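Local coordinates for conserved protein (Methanothermobacter thermautotrophicus, PDB 1T57) that is of unknown function but binds flavin mononucleotide and magnesium and probably has a fold like the alpha/beta domain of pyruvate kinase, at residues Ala157-Val168 with Leu182-Asn190. Residues are numbered along the deposited sequence; the frame is centred on the assembly and turned at random.
Sequences ADAGLIPVDEEV and LVLTPAHMN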
loop_
_atom_site.group_PDB
_atom_site.type_symbol
_atom_site.label_atom_id
_atom_site.label_comp_id
_atom_site.label_asym_id
_atom_site.label_seq_id
_atom_site.Cartn_x
_atom_site.Cartn_y
_atom_site.Cartn_z
ATOM N N ALA A 157 -6.609 -2.073 25.593
ATOM C CA ALA A 157 -8.001 -1.737 25.336
ATOM C C ALA A 157 -8.702 -2.904 24.671
ATOM O O ALA A 157 -9.753 -3.358 25.130
ATOM C CB ALA A 157 -8.093 -0.563 24.450
ATOM N N ASP A 158 -8.122 -3.383 23.576
ATOM C CA ASP A 158 -8.696 -4.503 22.841
ATOM C C ASP A 158 -8.820 -5.748 23.733
ATOM O O ASP A 158 -9.726 -6.552 23.563
ATOM C CB ASP A 158 -7.855 -4.809 21.585
ATOM C CG ASP A 158 -7.986 -3.726 20.496
ATOM O OD1 ASP A 158 -7.299 -3.847 19.459
ATOM O OD2 ASP A 158 -8.759 -2.751 20.672
ATOM N N ALA A 159 -7.928 -5.913 24.695
ATOM C CA ALA A 159 -8.040 -7.082 25.554
ATOM C C ALA A 159 -9.148 -6.850 26.572
ATOM O O ALA A 159 -9.586 -7.769 27.267
ATOM C CB ALA A 159 -6.741 -7.334 26.256
ATOM N N GLY A 160 -9.612 -5.613 26.646
ATOM C CA GLY A 160 -10.650 -5.301 27.600
ATOM C C GLY A 160 -10.000 -5.147 28.956
ATOM O O GLY A 160 -10.663 -5.187 29.991
ATOM N N LEU A 161 -8.688 -4.958 28.959
ATOM C CA LEU A 161 -7.992 -4.820 30.219
ATOM C C LEU A 161 -7.969 -3.397 30.750
ATOM O O LEU A 161 -7.746 -3.192 31.935
ATOM C CB LEU A 161 -6.585 -5.400 30.116
ATOM C CG LEU A 161 -6.603 -6.924 29.991
ATOM C CD1 LEU A 161 -5.169 -7.517 30.002
ATOM C CD2 LEU A 161 -7.409 -7.465 31.163
ATOM N N ILE A 162 -8.149 -2.413 29.876
ATOM C CA ILE A 162 -8.236 -1.016 30.319
ATOM C C ILE A 162 -9.342 -0.328 29.511
ATOM O O ILE A 162 -9.754 -0.824 28.452
ATOM C CB ILE A 162 -6.931 -0.242 30.154
ATOM C CG1 ILE A 162 -6.612 -0.077 28.670
ATOM C CG2 ILE A 162 -5.858 -0.912 30.931
ATOM C CD1 ILE A 162 -5.307 0.581 28.381
ATOM N N PRO A 163 -9.854 0.810 30.004
ATOM C CA PRO A 163 -10.924 1.587 29.353
ATOM C C PRO A 163 -10.445 2.466 28.220
ATOM O O PRO A 163 -9.282 2.813 28.168
ATOM C CB PRO A 163 -11.463 2.455 30.486
ATOM C CG PRO A 163 -10.223 2.734 31.266
ATOM C CD PRO A 163 -9.484 1.420 31.296
ATOM N N VAL A 164 -11.363 2.858 27.345
ATOM C CA VAL A 164 -11.058 3.743 26.222
ATOM C C VAL A 164 -11.976 4.926 26.472
ATOM O O VAL A 164 -12.204 5.792 25.612
ATOM C CB VAL A 164 -11.426 3.068 24.910
ATOM C CG1 VAL A 164 -10.693 1.746 24.817
ATOM C CG2 VAL A 164 -12.938 2.834 24.827
ATOM N N ASP A 165 -12.485 4.907 27.702
ATOM C CA ASP A 165 -13.425 5.866 28.266
ATOM C C ASP A 165 -12.695 7.028 28.916
ATOM O O ASP A 165 -12.892 8.178 28.546
ATOM C CB ASP A 165 -14.257 5.154 29.344
ATOM C CG ASP A 165 -15.744 5.460 29.261
ATOM O OD1 ASP A 165 -16.491 5.173 30.233
ATOM O OD2 ASP A 165 -16.166 5.980 28.214
ATOM N N GLU A 166 -11.849 6.707 29.890
ATOM C CA GLU A 166 -11.111 7.703 30.655
ATOM C C GLU A 166 -9.593 7.762 30.432
ATOM O O GLU A 166 -9.055 7.129 29.533
ATOM C CB GLU A 166 -11.408 7.481 32.137
ATOM C CG GLU A 166 -11.307 6.024 32.537
ATOM C CD GLU A 166 -12.029 5.685 33.846
ATOM O OE1 GLU A 166 -11.485 5.977 34.936
ATOM O OE2 GLU A 166 -13.151 5.130 33.783
ATOM N N GLU A 167 -8.915 8.541 31.267
ATOM C CA GLU A 167 -7.486 8.709 31.144
ATOM C C GLU A 167 -6.714 7.605 31.831
ATOM O O GLU A 167 -7.173 7.031 32.813
ATOM C CB GLU A 167 -7.062 10.066 31.692
ATOM C CG GLU A 167 -7.740 11.213 30.985
ATOM C CD GLU A 167 -7.124 12.555 31.323
ATOM O OE1 GLU A 167 -6.516 12.693 32.409
ATOM O OE2 GLU A 167 -7.258 13.482 30.501
ATOM N N VAL A 168 -5.530 7.330 31.291
ATOM C CA VAL A 168 -4.647 6.281 31.766
ATOM C C VAL A 168 -3.197 6.750 31.635
ATOM O O VAL A 168 -2.892 7.629 30.821
ATOM C CB VAL A 168 -4.813 4.997 30.897
ATOM C CG1 VAL A 168 -3.936 3.890 31.424
ATOM C CG2 VAL A 168 -6.268 4.566 30.859
ATOM N N LEU A 182 3.327 8.392 29.434
ATOM C CA LEU A 182 2.381 9.323 28.847
ATOM C C LEU A 182 1.032 9.293 29.554
ATOM O O LEU A 182 0.711 8.324 30.229
ATOM C CB LEU A 182 2.206 8.991 27.355
ATOM C CG LEU A 182 2.950 9.796 26.272
ATOM C CD1 LEU A 182 4.418 9.942 26.543
ATOM C CD2 LEU A 182 2.758 9.073 24.963
ATOM N N VAL A 183 0.272 10.379 29.416
ATOM C CA VAL A 183 -1.069 10.469 29.970
ATOM C C VAL A 183 -1.958 10.495 28.740
ATOM O O VAL A 183 -1.904 11.409 27.914
ATOM C CB VAL A 183 -1.259 11.732 30.781
ATOM C CG1 VAL A 183 -2.731 11.987 31.015
ATOM C CG2 VAL A 183 -0.543 11.570 32.106
ATOM N N LEU A 184 -2.774 9.472 28.591
ATOM C CA LEU A 184 -3.591 9.402 27.400
ATOM C C LEU A 184 -4.891 8.680 27.618
ATOM O O LEU A 184 -5.160 8.122 28.693
ATOM C CB LEU A 184 -2.793 8.691 26.304
ATOM C CG LEU A 184 -2.226 7.318 26.715
ATOM C CD1 LEU A 184 -3.367 6.293 26.957
ATOM C CD2 LEU A 184 -1.258 6.809 25.641
ATOM N N THR A 185 -5.690 8.685 26.565
ATOM C CA THR A 185 -6.978 8.021 26.568
ATOM C C THR A 185 -6.885 6.958 25.483
ATOM O O THR A 185 -6.832 7.267 24.286
ATOM C CB THR A 185 -8.141 9.010 26.237
ATOM O OG1 THR A 185 -8.336 9.924 27.327
ATOM C CG2 THR A 185 -9.428 8.254 26.000
ATOM N N PRO A 186 -6.845 5.685 25.885
ATOM C CA PRO A 186 -6.755 4.621 24.889
ATOM C C PRO A 186 -7.907 4.645 23.905
ATOM O O PRO A 186 -8.877 5.414 24.054
ATOM C CB PRO A 186 -6.761 3.356 25.741
ATOM C CG PRO A 186 -6.047 3.809 26.989
ATOM C CD PRO A 186 -6.715 5.136 27.247
ATOM N N ALA A 187 -7.802 3.765 22.919
ATOM C CA ALA A 187 -8.805 3.612 21.891
ATOM C C ALA A 187 -8.625 2.201 21.338
ATOM O O ALA A 187 -7.542 1.647 21.406
ATOM C CB ALA A 187 -8.576 4.664 20.780
ATOM N N HIS A 188 -9.676 1.619 20.793
ATOM C CA HIS A 188 -9.570 0.288 20.219
ATOM C C HIS A 188 -8.902 0.287 18.852
ATOM O O HIS A 188 -8.715 1.337 18.242
ATOM C CB HIS A 188 -10.948 -0.327 20.115
ATOM C CG HIS A 188 -11.624 -0.490 21.436
ATOM N ND1 HIS A 188 -11.155 -1.347 22.406
ATOM C CD2 HIS A 188 -12.687 0.149 21.978
ATOM C CE1 HIS A 188 -11.890 -1.218 23.495
ATOM N NE2 HIS A 188 -12.826 -0.315 23.260
HETATM N N MSE A 189 -8.535 -0.901 18.391
HETATM C CA MSE A 189 -7.890 -1.059 17.092
HETATM C C MSE A 189 -8.800 -0.567 15.966
HETATM O O MSE A 189 -8.323 -0.026 14.983
HETATM C CB MSE A 189 -7.557 -2.532 16.822
HETATM C CG MSE A 189 -8.775 -3.410 16.806
HETATM SE SE MSE A 189 -8.601 -5.191 16.031
HETATM C CE MSE A 189 -9.533 -4.946 14.350
ATOM N N ASN A 190 -10.105 -0.772 16.090
ATOM C CA ASN A 190 -10.985 -0.343 15.029
ATOM C C ASN A 190 -11.207 1.167 15.041
ATOM O O ASN A 190 -11.738 1.723 14.098
ATOM C CB ASN A 190 -12.310 -1.119 15.071
ATOM C CG ASN A 190 -12.871 -1.252 16.463
ATOM O OD1 ASN A 190 -12.395 -0.617 17.400
ATOM N ND2 ASN A 190 -13.894 -2.089 16.611
#
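The antiparallel pairing of Val168 with Leu184 starts the hairpin formed by strands 168-172 and 180-185, and from there the loop after helix 144-158 runs along the chain leaving the second strand. Val168 N donates to Leu184 O at 2.7 Å, and Leu184 N returns a nearly straight bond to Val168 O (171° at the hydrogen). Next along, the Pro186 ring is wedged against the loop: its CG meets Ile162 CD1 at 3.6 Å, its CD packs on Val168 CG2 at 3.7 Å, and the carbonyl of Pro163 rests against its CB. At the helix end the carboxylate of Asp158 grips segment 182-190. OD2 takes Met189 N on its syn lone pair at 2.9 Å and His188 ND1 on its anti lone pair at 3.3 Å, the latter in the imidazole plane. With CG beside its backbone N (chi1 -61°), the His188 ring turns one face to Val164, whose CG1 makes a CH-pi contact 3.6 Å from the centroid. His188 NE2 is hydrogen-bonded to Gly89 N of a second subunit, so both ring nitrogens are held. Replacing His188 by alanine would remove the ring, and is likely to leave Asp158 OD2 with one donor fewer, Gly89 N of the second subunit without its acceptor and Val164 CG1 without its aromatic neighbour. Glu167 pairs with Arg205 of a third subunit, placing this helix-to-hairpin connection of an alpha/beta sheet fold at subunit interfaces.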